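Local coordinates for N-acetyltransferase (Staphylococcus aureus subsp. aureus, PDB 4LUA), which probably transfers an acetyl group from acetyl-CoA to an amine, as GNAT-family N-acetyltransferases do, at residues 147-150 / 151-154; 125-128 / 129-133. One frame throughout, in Å; residues are numbered along the deposited sequence.

Both contacts are local and lie in series along the chain, neither nested nor crossing. Contact 2 comes first: strand 117-123 ends, a short loop follows, and N126 caps the opening turn of helix 127-135. That helix leads into strand 139-150, and contact 1 closes the tight turn at residues 150-153, reversing the chain into strand 153-163. The latter strand runs between 117-123 and 139-150, antiparallel to both, so the two contacts mark successive connections of one three-stranded sheet. The centres of contact 1 and contact 2 are about 19 Å apart, and the nearest atoms of contacts 1 and 2 about 9 Å; K130 of contact 2 nevertheless meets H158 on strand 153-163, which contact 1 starts.

Contact 1: residues 147-150 / 151-154; sequences AIKI and GNTY
I150 and T153 pair antiparallel across a type II' beta turn, I150 N donating to T153 O at 2.8 Å, nearly straight at 171°, and T153 N returning to I150 O at 3.0 Å with a more bent 145°. G151 takes the first corner of the turn, in the positive-phi region. One residue further from the turn, K149 and Y154 form the non-hydrogen-bonded pair. With CG anti to the backbone N (chi1 -171°) and the rest of the chain extended, the lysine lays its methylenes over one face of the tyrosine ring: K149 CG sits 4.2 Å from the Y154 ring centroid in a CH-pi contact, and K149 CD comes 3.9 Å from Y154 CZ. The lysine's far end runs alongside N152, K149 CE being 3.6 Å from N152 OD1. On the backbone, Y154 CA approaches I148 O at 3.3 Å as a CA-H...O contact. I150 and T153 face the other side of the sheet, where both touch Y35. Before the turn, A147 and I148 both face F155 in a classic beta bulge; the whole is a two-residue beta hairpin joining strands 139-150 and 153-163.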
loop_
_atom_site.group_PDB
_atom_site.type_symbol
_atom_site.label_atom_id
_atom_site.label_comp_id
_atom_site.label_asym_id
_atom_site.label_seq_id
_atom_site.Cartn_x
_atom_site.Cartn_y
_atom_site.Cartn_z
ATOM N N ALA A 147 -14.746 -0.354 -8.804
ATOM C CA ALA A 147 -13.884 -1.366 -8.213
ATOM C C ALA A 147 -13.789 -1.161 -6.729
ATOM O O ALA A 147 -13.495 -2.112 -5.992
ATOM C CB ALA A 147 -12.503 -1.300 -8.840
ATOM N N ILE A 148 -13.990 0.081 -6.272
ATOM C CA ILE A 148 -13.883 0.297 -4.834
ATOM C C ILE A 148 -14.964 1.264 -4.384
ATOM O O ILE A 148 -15.323 2.167 -5.132
ATOM C CB ILE A 148 -12.471 0.820 -4.463
ATOM C CG1 ILE A 148 -12.317 0.965 -2.967
ATOM C CG2 ILE A 148 -12.204 2.204 -5.061
ATOM C CD1 ILE A 148 -10.803 1.178 -2.538
ATOM N N LYS A 149 -15.491 1.073 -3.181
ATOM C CA LYS A 149 -16.453 2.037 -2.647
ATOM C C LYS A 149 -15.841 2.718 -1.438
ATOM O O LYS A 149 -15.495 2.047 -0.444
ATOM C CB LYS A 149 -17.740 1.320 -2.215
ATOM C CG LYS A 149 -18.871 2.249 -1.844
ATOM C CD LYS A 149 -20.144 1.436 -1.528
ATOM C CE LYS A 149 -21.320 2.352 -1.305
ATOM N NZ LYS A 149 -22.473 1.626 -0.718
ATOM N N ILE A 150 -15.713 4.044 -1.490
ATOM C CA ILE A 150 -15.100 4.799 -0.401
ATOM C C ILE A 150 -16.172 5.641 0.214
ATOM O O ILE A 150 -16.622 6.630 -0.368
ATOM C CB ILE A 150 -13.922 5.652 -0.926
ATOM C CG1 ILE A 150 -12.848 4.730 -1.525
ATOM C CG2 ILE A 150 -13.345 6.546 0.189
ATOM C CD1 ILE A 150 -11.763 5.448 -2.427
ATOM N N GLY A 151 -16.620 5.226 1.399
ATOM C CA GLY A 151 -17.752 5.851 2.045
ATOM C C GLY A 151 -18.951 5.481 1.216
ATOM O O GLY A 151 -19.229 4.295 1.055
ATOM N N ASN A 152 -19.627 6.485 0.654
ATOM C CA ASN A 152 -20.727 6.236 -0.248
ATOM C C ASN A 152 -20.370 6.604 -1.702
ATOM O O ASN A 152 -21.245 6.940 -2.492
ATOM C CB ASN A 152 -21.962 7.033 0.188
ATOM C CG ASN A 152 -23.231 6.535 -0.476
ATOM O OD1 ASN A 152 -23.275 5.388 -0.959
ATOM N ND2 ASN A 152 -24.256 7.393 -0.546
ATOM N N THR A 153 -19.096 6.583 -2.048
ATOM C CA THR A 153 -18.654 7.071 -3.348
ATOM C C THR A 153 -17.832 5.968 -4.043
ATOM O O THR A 153 -16.748 5.563 -3.539
ATOM C CB THR A 153 -17.743 8.338 -3.170
ATOM O OG1 THR A 153 -18.469 9.389 -2.482
ATOM C CG2 THR A 153 -17.242 8.846 -4.557
ATOM N N TYR A 154 -18.336 5.475 -5.179
ATOM C CA TYR A 154 -17.587 4.484 -5.967
ATOM C C TYR A 154 -16.503 5.115 -6.813
ATOM O O TYR A 154 -16.677 6.244 -7.351
ATOM C CB TYR A 154 -18.514 3.766 -6.957
ATOM C CG TYR A 154 -19.411 2.718 -6.352
ATOM C CD1 TYR A 154 -20.760 2.987 -6.114
ATOM C CD2 TYR A 154 -18.916 1.455 -6.033
ATOM C CE1 TYR A 154 -21.581 2.039 -5.560
ATOM C CE2 TYR A 154 -19.752 0.494 -5.473
ATOM C CZ TYR A 154 -21.071 0.797 -5.237
ATOM O OH TYR A 154 -21.904 -0.152 -4.680
#

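Contact 2: residues 125-128 / 129-133; sequences NNIG and AKVFY
An N-cap opens helix 127-135: the side chain of N126, just before the first turn, accepts from A129 N, with N126 OD1 to A129 N 3.0 Å and an N-H...O angle of 159°. A chi1 of -169° carries the amide away from the N126 nitrogen and toward the start of the helix. The donor stands well above the amide plane, 51° out of it, so the bond does not follow a lone pair. The same amide lies against the methyl of A129, whose CB is 3.4 Å from N126 OD1. ND2 donates to Q31 O, and A129 N on OD1 with Q31 O on ND2 would hold the amide's rotation. OD1 also bonds a glycerol, probably from the crystallisation liquor. The backbone of N126 joins in as well, its O accepting from K130 N at 3.1 Å. Regular i to i+4 bonds continue the helix, V131 N to I127 O at 2.8 Å and F132 N to G128 O at 3.0 Å. On the outer side, I127 and V131 make an apolar contact one turn apart, I127 CG1 to V131 CG2 at 4.0 Å, and I127 CD1 also lies 4.0 Å from K130 NZ. F132 and Y133 point inward: the F132 ring meets F29 edge-to-face and packs on N99, S100 and I103 of helix 96-112, while Y133 meets F138 edge-to-face. A129 and Y133 rest on I122 of strand 117-123, and K130 touches H158 and Y133 touches L160 of strand 153-163, packing the helix against both helix 96-112 and the three-stranded sheet.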
loop_
_atom_site.group_PDB
_atom_site.type_symbol
_atom_site.label_atom_id
_atom_site.label_comp_id
_atom_site.label_asym_id
_atom_site.label_seq_id
_atom_site.Cartn_x
_atom_site.Cartn_y
_atom_site.Cartn_z
ATOM N N ASN A 125 -8.165 8.179 -12.084
ATOM C CA ASN A 125 -7.560 9.426 -12.569
ATOM C C ASN A 125 -6.318 9.778 -11.752
ATOM O O ASN A 125 -5.732 10.850 -11.987
ATOM C CB ASN A 125 -8.588 10.541 -12.494
ATOM C CG ASN A 125 -9.097 10.750 -11.065
ATOM O OD1 ASN A 125 -9.024 9.844 -10.202
ATOM N ND2 ASN A 125 -9.646 11.954 -10.813
ATOM N N ASN A 126 -5.858 8.873 -10.887
ATOM C CA ASN A 126 -4.625 9.120 -10.120
ATOM C C ASN A 126 -3.395 8.754 -10.970
ATOM O O ASN A 126 -2.723 7.727 -10.749
ATOM C CB ASN A 126 -4.639 8.385 -8.772
ATOM C CG ASN A 126 -3.542 8.821 -7.860
ATOM O OD1 ASN A 126 -2.504 9.409 -8.299
ATOM N ND2 ASN A 126 -3.702 8.496 -6.570
ATOM N N ILE A 127 -3.067 9.641 -11.921
ATOM C CA ILE A 127 -1.938 9.360 -12.834
ATOM C C ILE A 127 -0.620 9.474 -12.107
ATOM O O ILE A 127 0.364 8.794 -12.483
ATOM C CB ILE A 127 -2.020 10.271 -14.066
ATOM C CG1 ILE A 127 -0.947 9.965 -15.144
ATOM C CG2 ILE A 127 -1.815 11.758 -13.639
ATOM C CD1 ILE A 127 -1.184 8.607 -15.753
ATOM N N GLY A 128 -0.533 10.285 -11.034
ATOM C CA GLY A 128 0.697 10.316 -10.270
ATOM C C GLY A 128 1.075 8.930 -9.750
ATOM O O GLY A 128 2.250 8.486 -9.811
ATOM N N ALA A 129 0.070 8.245 -9.153
ATOM C CA ALA A 129 0.353 6.929 -8.592
ATOM C C ALA A 129 0.614 5.915 -9.714
ATOM O O ALA A 129 1.497 5.013 -9.549
ATOM C CB ALA A 129 -0.842 6.466 -7.712
ATOM N N LYS A 130 -0.113 6.018 -10.838
ATOM C CA LYS A 130 0.102 5.055 -11.931
ATOM C C LYS A 130 1.518 5.215 -12.515
ATOM O O LYS A 130 2.225 4.214 -12.724
ATOM C CB LYS A 130 -0.974 5.256 -13.025
ATOM C CG LYS A 130 -1.063 4.081 -14.024
ATOM C CD LYS A 130 -2.326 4.172 -14.924
ATOM C CE LYS A 130 -1.956 4.500 -16.383
ATOM N NZ LYS A 130 -3.083 5.288 -17.058
ATOM N N VAL A 131 1.974 6.462 -12.755
ATOM C CA VAL A 131 3.330 6.666 -13.257
ATOM C C VAL A 131 4.411 6.209 -12.268
ATOM O O VAL A 131 5.428 5.625 -12.663
ATOM C CB VAL A 131 3.522 8.158 -13.650
ATOM C CG1 VAL A 131 5.015 8.490 -13.850
ATOM C CG2 VAL A 131 2.724 8.412 -14.927
ATOM N N PHE A 132 4.148 6.443 -10.971
ATOM C CA PHE A 132 5.063 5.994 -9.932
ATOM C C PHE A 132 5.225 4.452 -10.026
ATOM O O PHE A 132 6.353 3.929 -10.014
ATOM C CB PHE A 132 4.477 6.433 -8.580
ATOM C CG PHE A 132 5.060 5.719 -7.406
ATOM C CD1 PHE A 132 4.480 4.500 -6.939
ATOM C CD2 PHE A 132 6.147 6.269 -6.720
ATOM C CE1 PHE A 132 5.071 3.849 -5.808
ATOM C CE2 PHE A 132 6.658 5.631 -5.567
ATOM C CZ PHE A 132 6.147 4.420 -5.163
ATOM N N TYR A 133 4.100 3.746 -10.139
ATOM C CA TYR A 133 4.204 2.286 -10.185
ATOM C C TYR A 133 4.776 1.775 -11.466
ATOM O O TYR A 133 5.528 0.780 -11.484
ATOM C CB TYR A 133 2.807 1.656 -9.987
ATOM C CG TYR A 133 2.554 1.331 -8.528
ATOM C CD1 TYR A 133 3.115 0.179 -8.003
ATOM C CD2 TYR A 133 1.714 2.108 -7.723
ATOM C CE1 TYR A 133 2.899 -0.193 -6.683
ATOM C CE2 TYR A 133 1.492 1.728 -6.395
ATOM C CZ TYR A 133 2.082 0.564 -5.937
ATOM O OH TYR A 133 1.817 0.154 -4.645
#